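Local coordinates for conserved hypothetical protein (Bacteroides thetaiotaomicron, PDB 2HQY) that is of unknown function but binds coenzyme A and probably resembles the acetyltransferase-like C-terminal domains of phosphatidylglycerol lysyltransferases, at residues A[25-30]-A[288-293]; A[116-121]-A[267-272]; A[121-126]-A[282-287]. All coordinates share one frame; numbering follows the deposited sequence.

Contact 1 (A[25-30]-A[288-293])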
loop_
_atom_site.group_PDB
_atom_site.type_symbol
_atom_site.label_atom_id
_atom_site.label_comp_id
_atom_site.label_asym_id
_atom_site.label_seq_id
_atom_site.Cartn_x
_atom_site.Cartn_y
_atom_site.Cartn_z
ATOM N N ARG A 25 2.938 -13.120 21.001
ATOM C CA ARG A 25 1.640 -12.521 21.287
ATOM C C ARG A 25 1.487 -11.093 20.755
ATOM O O ARG A 25 0.450 -10.456 20.942
ATOM C CB ARG A 25 1.369 -12.576 22.786
ATOM C CG ARG A 25 1.383 -13.992 23.320
ATOM C CD ARG A 25 0.951 -14.036 24.765
ATOM N NE ARG A 25 1.871 -13.327 25.652
ATOM C CZ ARG A 25 1.634 -13.095 26.947
ATOM N NH1 ARG A 25 0.496 -13.490 27.510
ATOM N NH2 ARG A 25 2.531 -12.448 27.683
ATOM N N ASN A 26 2.513 -10.575 20.091
ATOM C CA ASN A 26 2.416 -9.171 19.701
ATOM C C ASN A 26 1.485 -8.926 18.507
ATOM O O ASN A 26 1.411 -9.749 17.562
ATOM C CB ASN A 26 3.772 -8.521 19.550
ATOM C CG ASN A 26 4.518 -9.044 18.398
ATOM O OD1 ASN A 26 4.886 -10.216 18.371
ATOM N ND2 ASN A 26 4.815 -8.166 17.447
ATOM N N CYS A 27 0.752 -7.819 18.587
ATOM C CA CYS A 27 -0.355 -7.560 17.669
ATOM C C CYS A 27 0.142 -7.400 16.257
ATOM O O CYS A 27 -0.625 -7.570 15.310
ATOM C CB CYS A 27 -1.150 -6.305 18.091
ATOM S SG CYS A 27 -0.251 -4.748 17.978
ATOM N N ASP A 28 1.423 -7.058 16.099
ATOM C CA ASP A 28 1.959 -6.881 14.740
ATOM C C ASP A 28 1.986 -8.180 13.943
ATOM O O ASP A 28 2.218 -8.148 12.731
ATOM C CB ASP A 28 3.325 -6.220 14.767
ATOM C CG ASP A 28 3.239 -4.767 15.245
ATOM O OD1 ASP A 28 2.208 -4.103 14.953
ATOM O OD2 ASP A 28 4.171 -4.294 15.899
ATOM N N LEU A 29 1.803 -9.318 14.620
ATOM C CA LEU A 29 1.779 -10.614 13.934
ATOM C C LEU A 29 0.373 -11.101 13.544
ATOM O O LEU A 29 0.220 -12.192 12.951
ATOM C CB LEU A 29 2.508 -11.684 14.772
ATOM C CG LEU A 29 4.034 -11.530 14.765
ATOM C CD1 LEU A 29 4.616 -12.553 15.712
ATOM C CD2 LEU A 29 4.615 -11.702 13.385
ATOM N N SER A 30 -0.648 -10.314 13.874
ATOM C CA SER A 30 -1.983 -10.578 13.327
ATOM C C SER A 30 -1.949 -10.470 11.801
ATOM O O SER A 30 -1.395 -9.505 11.240
ATOM C CB SER A 30 -2.993 -9.584 13.859
ATOM O OG SER A 30 -4.089 -9.557 12.971
ATOM N N LEU A 288 3.438 -5.706 27.159
ATOM C CA LEU A 288 4.394 -6.437 26.347
ATOM C C LEU A 288 5.322 -5.443 25.659
ATOM O O LEU A 288 4.956 -4.842 24.670
ATOM C CB LEU A 288 3.645 -7.301 25.317
ATOM C CG LEU A 288 4.475 -8.253 24.442
ATOM C CD1 LEU A 288 5.104 -9.411 25.244
ATOM C CD2 LEU A 288 3.613 -8.774 23.289
ATOM N N GLU A 289 6.517 -5.251 26.203
ATOM C CA GLU A 289 7.486 -4.328 25.602
ATOM C C GLU A 289 8.037 -4.870 24.297
ATOM O O GLU A 289 8.121 -6.083 24.109
ATOM C CB GLU A 289 8.636 -4.060 26.587
ATOM C CG GLU A 289 8.133 -3.776 27.969
ATOM C CD GLU A 289 9.202 -3.970 29.029
ATOM O OE1 GLU A 289 9.985 -4.960 28.955
ATOM O OE2 GLU A 289 9.252 -3.119 29.936
ATOM N N LYS A 290 8.404 -3.971 23.392
ATOM C CA LYS A 290 8.923 -4.379 22.099
ATOM C C LYS A 290 10.231 -3.669 21.866
ATOM O O LYS A 290 10.292 -2.429 21.909
ATOM C CB LYS A 290 7.955 -4.033 20.987
ATOM C CG LYS A 290 6.583 -4.651 21.170
ATOM C CD LYS A 290 5.665 -4.265 20.028
ATOM C CE LYS A 290 4.271 -4.747 20.324
ATOM N NZ LYS A 290 3.300 -4.218 19.307
ATOM N N TYR A 291 11.279 -4.455 21.663
ATOM C CA TYR A 291 12.597 -3.874 21.435
ATOM C C TYR A 291 12.924 -3.731 19.973
ATOM O O TYR A 291 12.452 -4.493 19.131
ATOM C CB TYR A 291 13.702 -4.671 22.153
ATOM C CG TYR A 291 13.593 -4.577 23.645
ATOM C CD1 TYR A 291 14.372 -3.667 24.363
ATOM C CD2 TYR A 291 12.695 -5.380 24.341
ATOM C CE1 TYR A 291 14.254 -3.569 25.739
ATOM C CE2 TYR A 291 12.563 -5.287 25.699
ATOM C CZ TYR A 291 13.338 -4.381 26.396
ATOM O OH TYR A 291 13.201 -4.310 27.749
ATOM N N MET A 292 13.736 -2.730 19.675
ATOM C CA MET A 292 14.410 -2.703 18.396
ATOM C C MET A 292 15.839 -3.172 18.656
ATOM O O MET A 292 16.509 -2.689 19.582
ATOM C CB MET A 292 14.356 -1.318 17.751
ATOM C CG MET A 292 15.168 -1.227 16.428
ATOM S SD MET A 292 14.837 0.247 15.433
ATOM C CE MET A 292 15.969 1.398 16.171
ATOM N N ALA A 293 16.279 -4.141 17.861
ATOM C CA ALA A 293 17.625 -4.698 17.954
ATOM C C ALA A 293 18.349 -4.314 16.670
ATOM O O ALA A 293 17.984 -4.777 15.575
ATOM C CB ALA A 293 17.563 -6.211 18.108
#

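Contact 2 (A[116-121]-A[267-272]). With COA (coenzyme A), chain C.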
loop_
_atom_site.group_PDB
_atom_site.type_symbol
_atom_site.label_atom_id
_atom_site.label_comp_id
_atom_site.label_asym_id
_atom_site.label_seq_id
_atom_site.Cartn_x
_atom_site.Cartn_y
_atom_site.Cartn_z
ATOM N N GLU A 116 14.050 0.632 23.296
ATOM C CA GLU A 116 12.661 0.331 23.568
ATOM C C GLU A 116 11.904 1.659 23.640
ATOM O O GLU A 116 12.459 2.673 24.046
ATOM C CB GLU A 116 12.585 -0.455 24.885
ATOM C CG GLU A 116 11.236 -1.045 25.254
ATOM C CD GLU A 116 10.453 -0.144 26.185
ATOM O OE1 GLU A 116 11.079 0.773 26.778
ATOM O OE2 GLU A 116 9.218 -0.351 26.324
ATOM N N ASP A 117 10.651 1.646 23.208
ATOM C CA ASP A 117 9.798 2.819 23.304
ATOM C C ASP A 117 8.468 2.341 23.868
ATOM O O ASP A 117 7.726 1.613 23.217
ATOM C CB ASP A 117 9.641 3.503 21.930
ATOM C CG ASP A 117 8.876 4.832 22.008
ATOM O OD1 ASP A 117 8.168 5.070 23.011
ATOM O OD2 ASP A 117 8.994 5.648 21.059
ATOM N N ARG A 118 8.196 2.743 25.107
ATOM C CA ARG A 118 6.998 2.358 25.829
ATOM C C ARG A 118 5.687 2.662 25.046
ATOM O O ARG A 118 4.672 1.987 25.232
ATOM C CB ARG A 118 7.032 3.062 27.189
ATOM C CG ARG A 118 5.808 2.921 28.040
ATOM C CD ARG A 118 5.509 1.470 28.407
ATOM N NE ARG A 118 4.313 1.403 29.250
ATOM C CZ ARG A 118 3.069 1.561 28.801
ATOM N NH1 ARG A 118 2.847 1.754 27.494
ATOM N NH2 ARG A 118 2.042 1.495 29.651
ATOM N N ALA A 119 5.747 3.652 24.152
ATOM C CA ALA A 119 4.619 4.013 23.288
ATOM C C ALA A 119 4.139 2.841 22.456
ATOM O O ALA A 119 2.981 2.801 22.075
ATOM C CB ALA A 119 5.010 5.144 22.381
ATOM N N TYR A 120 5.041 1.897 22.183
ATOM C CA TYR A 120 4.742 0.748 21.328
ATOM C C TYR A 120 4.493 -0.580 22.025
ATOM O O TYR A 120 4.295 -1.598 21.354
ATOM C CB TYR A 120 5.827 0.612 20.255
ATOM C CG TYR A 120 5.938 1.891 19.470
ATOM C CD1 TYR A 120 4.880 2.339 18.687
ATOM C CD2 TYR A 120 7.078 2.675 19.551
ATOM C CE1 TYR A 120 4.966 3.535 17.988
ATOM C CE2 TYR A 120 7.175 3.851 18.856
ATOM C CZ TYR A 120 6.118 4.276 18.082
ATOM O OH TYR A 120 6.237 5.469 17.391
ATOM N N ALA A 121 4.472 -0.571 23.348
ATOM C CA ALA A 121 4.172 -1.782 24.115
ATOM C C ALA A 121 2.707 -2.164 23.900
ATOM O O ALA A 121 1.871 -1.277 23.749
ATOM C CB ALA A 121 4.446 -1.550 25.607
ATOM N N GLU A 267 -3.501 -3.865 21.901
ATOM C CA GLU A 267 -2.534 -3.022 21.177
ATOM C C GLU A 267 -1.957 -1.878 22.024
ATOM O O GLU A 267 -1.915 -1.968 23.255
ATOM C CB GLU A 267 -3.083 -2.584 19.783
ATOM C CG GLU A 267 -3.775 -3.778 19.083
ATOM C CD GLU A 267 -3.907 -3.662 17.560
ATOM O OE1 GLU A 267 -3.928 -2.540 17.018
ATOM O OE2 GLU A 267 -3.971 -4.730 16.899
ATOM N N GLU A 268 -1.502 -0.817 21.371
ATOM C CA GLU A 268 -0.585 0.134 22.020
ATOM C C GLU A 268 -1.271 1.425 22.430
ATOM O O GLU A 268 -2.355 1.733 21.931
ATOM C CB GLU A 268 0.560 0.446 21.060
ATOM C CG GLU A 268 1.270 -0.784 20.558
ATOM C CD GLU A 268 1.083 -1.031 19.094
ATOM O OE1 GLU A 268 -0.058 -0.840 18.587
ATOM O OE2 GLU A 268 2.091 -1.431 18.455
ATOM N N ASP A 269 -0.643 2.190 23.331
ATOM C CA ASP A 269 -1.165 3.517 23.661
ATOM C C ASP A 269 -0.553 4.650 22.837
ATOM O O ASP A 269 -1.038 5.786 22.905
ATOM C CB ASP A 269 -1.109 3.824 25.175
ATOM C CG ASP A 269 0.308 3.853 25.752
ATOM O OD1 ASP A 269 1.248 4.381 25.100
ATOM O OD2 ASP A 269 0.465 3.389 26.913
ATOM N N LEU A 270 0.509 4.349 22.077
ATOM C CA LEU A 270 1.172 5.330 21.183
ATOM C C LEU A 270 1.699 6.568 21.924
ATOM O O LEU A 270 1.981 7.623 21.309
ATOM C CB LEU A 270 0.240 5.730 20.015
ATOM C CG LEU A 270 -0.254 4.582 19.123
ATOM C CD1 LEU A 270 -1.053 5.125 17.927
ATOM C CD2 LEU A 270 0.910 3.695 18.658
ATOM N N GLY A 271 1.861 6.434 23.237
ATOM C CA GLY A 271 2.299 7.556 24.055
ATOM C C GLY A 271 1.247 8.642 24.257
ATOM O O GLY A 271 1.571 9.739 24.752
ATOM N N ILE A 272 -0.004 8.345 23.887
ATOM C CA ILE A 272 -1.130 9.269 24.062
ATOM C C ILE A 272 -1.696 9.085 25.474
ATOM O O ILE A 272 -2.130 8.000 25.836
ATOM C CB ILE A 272 -2.236 9.043 23.004
ATOM C CG1 ILE A 272 -1.668 9.250 21.598
ATOM C CG2 ILE A 272 -3.420 9.987 23.269
ATOM C CD1 ILE A 272 -2.489 8.620 20.509
HETATM N N1A COA C . -5.314 5.619 16.516
HETATM C C2A COA C . -6.593 5.396 16.876
HETATM N N3A COA C . -7.261 6.267 17.646
HETATM C C4A COA C . -6.652 7.407 18.082
HETATM C C5A COA C . -5.333 7.666 17.725
HETATM C C6A COA C . -4.660 6.738 16.916
HETATM N N6A COA C . -3.374 6.920 16.521
HETATM N N7A COA C . -5.007 8.854 18.296
HETATM C C8A COA C . -6.087 9.317 18.974
HETATM N N9A COA C . -7.077 8.419 18.861
HETATM C C1B COA C . -8.466 8.539 19.387
HETATM C C2B COA C . -8.768 8.436 20.878
HETATM O O2B COA C . -9.023 7.085 21.254
HETATM C C3B COA C . -10.061 9.235 20.942
HETATM O O3B COA C . -11.181 8.440 20.537
HETATM P P3B COA C . -12.673 8.792 21.037
HETATM O O7A COA C . -12.666 8.281 22.477
HETATM O O8A COA C . -13.594 8.072 20.060
HETATM O O9A COA C . -12.819 10.296 20.971
HETATM C C4B COA C . -9.905 10.339 19.909
HETATM O O4B COA C . -8.965 9.825 18.960
HETATM C C5B COA C . -9.414 11.655 20.526
HETATM O O5B COA C . -8.747 11.368 21.765
HETATM P P1A COA C . -7.389 12.074 22.309
HETATM O O1A COA C . -6.776 11.145 23.334
HETATM O O2A COA C . -6.527 12.571 21.155
HETATM O O3A COA C . -8.024 13.328 23.108
HETATM O O4A COA C . -9.393 15.450 23.295
HETATM O O5A COA C . -8.443 14.701 20.971
HETATM O O HOH W 1 1.679 1.217 24.628
#

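Contact 3 (A[121-126]-A[282-287])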
loop_
_atom_site.group_PDB
_atom_site.type_symbol
_atom_site.label_atom_id
_atom_site.label_comp_id
_atom_site.label_asym_id
_atom_site.label_seq_id
_atom_site.Cartn_x
_atom_site.Cartn_y
_atom_site.Cartn_z
ATOM N N ALA A 121 4.472 -0.571 23.348
ATOM C CA ALA A 121 4.172 -1.782 24.115
ATOM C C ALA A 121 2.707 -2.164 23.900
ATOM O O ALA A 121 1.871 -1.277 23.749
ATOM C CB ALA A 121 4.446 -1.550 25.607
ATOM N N ASP A 122 2.413 -3.466 23.881
ATOM C CA ASP A 122 1.036 -3.964 23.760
ATOM C C ASP A 122 0.449 -4.207 25.138
ATOM O O ASP A 122 1.124 -4.713 26.050
ATOM C CB ASP A 122 0.960 -5.297 23.020
ATOM C CG ASP A 122 1.160 -5.181 21.528
ATOM O OD1 ASP A 122 1.115 -4.067 20.951
ATOM O OD2 ASP A 122 1.343 -6.252 20.923
ATOM N N TYR A 123 -0.824 -3.872 25.273
ATOM C CA TYR A 123 -1.581 -4.168 26.474
ATOM C C TYR A 123 -2.253 -5.539 26.308
ATOM O O TYR A 123 -3.039 -5.746 25.370
ATOM C CB TYR A 123 -2.649 -3.090 26.667
ATOM C CG TYR A 123 -2.097 -1.799 27.198
ATOM C CD1 TYR A 123 -2.236 -1.472 28.549
ATOM C CD2 TYR A 123 -1.411 -0.915 26.351
ATOM C CE1 TYR A 123 -1.722 -0.287 29.057
ATOM C CE2 TYR A 123 -0.892 0.273 26.831
ATOM C CZ TYR A 123 -1.049 0.581 28.193
ATOM O OH TYR A 123 -0.523 1.743 28.684
ATOM N N ILE A 124 -1.941 -6.452 27.223
ATOM C CA ILE A 124 -2.478 -7.819 27.213
ATOM C C ILE A 124 -3.337 -8.062 28.476
ATOM O O ILE A 124 -2.936 -7.736 29.595
ATOM C CB ILE A 124 -1.329 -8.863 27.043
ATOM C CG1 ILE A 124 -0.632 -8.597 25.686
ATOM C CG2 ILE A 124 -1.862 -10.317 27.186
ATOM C CD1 ILE A 124 0.152 -9.746 25.104
ATOM N N TYR A 125 -4.537 -8.573 28.253
ATOM C CA TYR A 125 -5.542 -8.791 29.292
ATOM C C TYR A 125 -5.991 -10.250 29.275
ATOM O O TYR A 125 -5.832 -10.937 28.264
ATOM C CB TYR A 125 -6.761 -7.921 28.978
ATOM C CG TYR A 125 -6.463 -6.444 28.834
ATOM C CD1 TYR A 125 -6.526 -5.579 29.937
ATOM C CD2 TYR A 125 -6.133 -5.914 27.587
ATOM C CE1 TYR A 125 -6.255 -4.215 29.787
ATOM C CE2 TYR A 125 -5.852 -4.579 27.424
ATOM C CZ TYR A 125 -5.925 -3.738 28.503
ATOM O OH TYR A 125 -5.668 -2.425 28.268
ATOM N N LEU A 126 -6.535 -10.725 30.390
ATOM C CA LEU A 126 -7.199 -12.032 30.423
ATOM C C LEU A 126 -8.566 -11.880 29.783
ATOM O O LEU A 126 -9.325 -10.982 30.143
ATOM C CB LEU A 126 -7.393 -12.520 31.852
ATOM C CG LEU A 126 -6.110 -12.851 32.638
ATOM C CD1 LEU A 126 -6.382 -13.159 34.116
ATOM C CD2 LEU A 126 -5.340 -13.992 31.951
ATOM N N TYR A 282 -8.313 -0.932 32.321
ATOM C CA TYR A 282 -8.870 -2.280 32.137
ATOM C C TYR A 282 -7.959 -3.375 32.728
ATOM O O TYR A 282 -8.204 -4.564 32.530
ATOM C CB TYR A 282 -9.158 -2.549 30.654
ATOM C CG TYR A 282 -10.561 -2.152 30.244
ATOM C CD1 TYR A 282 -10.800 -0.969 29.540
ATOM C CD2 TYR A 282 -11.661 -2.950 30.587
ATOM C CE1 TYR A 282 -12.106 -0.598 29.164
ATOM C CE2 TYR A 282 -12.970 -2.590 30.226
ATOM C CZ TYR A 282 -13.193 -1.418 29.520
ATOM O OH TYR A 282 -14.485 -1.068 29.170
ATOM N N GLN A 283 -6.898 -2.968 33.423
ATOM C CA GLN A 283 -6.112 -3.875 34.280
ATOM C C GLN A 283 -5.399 -4.986 33.511
ATOM O O GLN A 283 -5.692 -6.171 33.730
ATOM C CB GLN A 283 -7.003 -4.537 35.351
ATOM C CG GLN A 283 -7.984 -3.642 36.077
ATOM C CD GLN A 283 -7.294 -2.561 36.882
ATOM O OE1 GLN A 283 -6.301 -2.818 37.565
ATOM N NE2 GLN A 283 -7.813 -1.339 36.800
ATOM N N PRO A 284 -4.421 -4.626 32.648
ATOM C CA PRO A 284 -3.709 -5.647 31.884
ATOM C C PRO A 284 -2.885 -6.569 32.788
ATOM O O PRO A 284 -2.384 -6.125 33.834
ATOM C CB PRO A 284 -2.786 -4.817 30.992
ATOM C CG PRO A 284 -2.555 -3.550 31.772
ATOM C CD PRO A 284 -3.895 -3.277 32.373
ATOM N N VAL A 285 -2.767 -7.836 32.394
ATOM C CA VAL A 285 -1.884 -8.782 33.089
ATOM C C VAL A 285 -0.438 -8.581 32.643
ATOM O O VAL A 285 0.494 -8.878 33.379
ATOM C CB VAL A 285 -2.299 -10.275 32.885
ATOM C CG1 VAL A 285 -3.528 -10.599 33.709
ATOM C CG2 VAL A 285 -2.547 -10.591 31.427
ATOM N N THR A 286 -0.255 -8.055 31.431
ATOM C CA THR A 286 1.077 -7.903 30.860
ATOM C C THR A 286 1.118 -6.646 30.020
ATOM O O THR A 286 0.177 -6.363 29.273
ATOM C CB THR A 286 1.423 -9.085 29.926
ATOM O OG1 THR A 286 1.520 -10.280 30.697
ATOM C CG2 THR A 286 2.759 -8.856 29.198
ATOM N N ILE A 287 2.197 -5.885 30.163
ATOM C CA ILE A 287 2.493 -4.838 29.199
ATOM C C ILE A 287 3.698 -5.342 28.409
ATOM O O ILE A 287 4.811 -5.480 28.951
ATOM C CB ILE A 287 2.705 -3.480 29.892
ATOM C CG1 ILE A 287 1.360 -3.013 30.480
ATOM C CG2 ILE A 287 3.233 -2.448 28.892
ATOM C CD1 ILE A 287 1.511 -1.917 31.456
HETATM O O HOH W 2 -6.696 -8.597 32.504
#

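Contact 1 (A[25-30]-A[288-293])
L288 lays its CD2 methyl over the start of N26, 3.8 Å from N26 CB. The same methyl comes to 4.0 Å from R25 C, so it covers the backbone joining R25 to N26 and not the amide end of the asparagine. CG of the leucine is anti to the backbone N (chi1 -175°), which sets the root of the branch toward the loop; CD2 then makes the contact. K290 meets N26 CB as well, with its CE at 3.9 Å, and the asparagine CB therefore packs against carbon from both side chains. The closest CA pair, N26 with L288, is 7.5 Å apart and no hydrogen bond crosses between the segments, which makes this a contact of side chains. It seats the loop ahead of helix 31-36 on strand 286-295, whose other neighbours include strand 122-126. The loop enters that helix through a 3-10 turn at 27-29, in which L29 N bonds to N26 O at 3.0 Å, and S30 occupies the N-cap. K290 is extended beyond CG and carries its ammonium to the turn, where NZ forms a long salt bridge of 3.5 Å with D28 OD2, the two side chains crossing obliquely. The sulphur C27 SG lies 3.8 Å from K290 NZ. The lysine has further salt bridges to D122 and E268, of which the D122 bridge is the shorter; three carboxylates around one amine would be expected to favour its charged form. D122 also accepts from C27 N, while R25 O takes a hydrogen bond from N265.

Contact 2 (A[116-121]-A[267-272])
D269 OD2 is gripped by several donors. R118 NH1 reaches it across the contact at 2.9 Å, with an N-H...O angle of 140°, while Y123 OH and R276 NE bind it from outside the two segments. The salt bridge is not flat on its acceptor: NH1 stands above the carboxylate plane by 37°, although guanidinium and carboxylate planes are only 22° apart. R118 NH2 turns to Y123 OH, so arginine, tyrosine and aspartate form a closed polar triangle. The other carboxylate oxygen, D269 OD1, accepts from G271 N at 2.8 Å on its anti side, an Asx turn within the type I' turn from D269 to I272. From the turn, L270 N reaches across to A119 O in a weak hydrogen bond of 2.9 Å, and A119 CB packs 3.5 Å from G271 N. A water links the two backbones: it accepts from D269 N at 2.8 Å and lies 2.7 Å from A121 O. E268 CG lies 3.2 Å from Y120 O; beyond it the chain bends at chi2 and OE2 goes on to a salt bridge with K290. L270 splits its branches: CD2 packs against Y120 CE1, the side chains crossing at about a right angle, whereas CD1 comes within 3.3 Å of N6A of coenzyme A. With I272 it belongs to the cofactor pocket, so the turn carries part of the wall beside the adenine. The contact thus joins the link between strands 112-116 and 122-126 to the loop that leaves strand 263-265 and enters helix 273-281.

Contact 3 (A[121-126]-A[282-287])
Y125 and P284 form the tight part of this contact. P284 CB sits over the face of the Y125 ring, a CH-pi contact 4.1 Å from its centroid and 27° off the ring normal. The ring edge meets the backbone: Y125 CD1 is 3.3 Å from Y282 O, a buried carbonyl with no polar partner in the model. Y125 OH hydrogen-bonds to K279 O, so the polar end of the ring is satisfied. P284 also serves Y123, placing CG at 3.8 Å from CD1 at that ring's edge. The solvent side lies around V285, an exposed residue, where a water bridges L126 N and Q283 O in place of a direct strand bond. There V285 CG1 makes an apolar touch with L126 CG at 3.6 Å, the two side chains crossing at about a right angle. Between these parts the backbones pair: I124 N bonds to T286 O at 2.9 Å and 159°. I124 O accepts the return bond from T286 N at 3.3 Å, and a weak one from V285 N at 2.8 Å. Two residues, V285 and T286, thus face one, I124, the signature of a classic beta bulge, at the start of strand 286-295 and opposite the middle of strand 122-126.

How the contacts relate
Strand 286-295 carries both contact 1 and contact 3, and strand 122-126 lies next to it, so the two contacts meet at one sheet: K290 NZ to D122 OD1 is 2.7 Å. Contact 2 shares A121 with contact 3 and alternates with it along the chain. All three are partly buried. Contact 1 is centred nearest the middle of the chain, about 9 Å between centres, and mixes methyl packing with a long salt bridge. Contact 3 has the largest share of buried residues and the largest interface, 525 Å²; its chemistry suits a strand pair, with paired backbones and aromatic rings. Contact 2, with the smallest buried share, relies on charges, turns and a water, and alone touches coenzyme A.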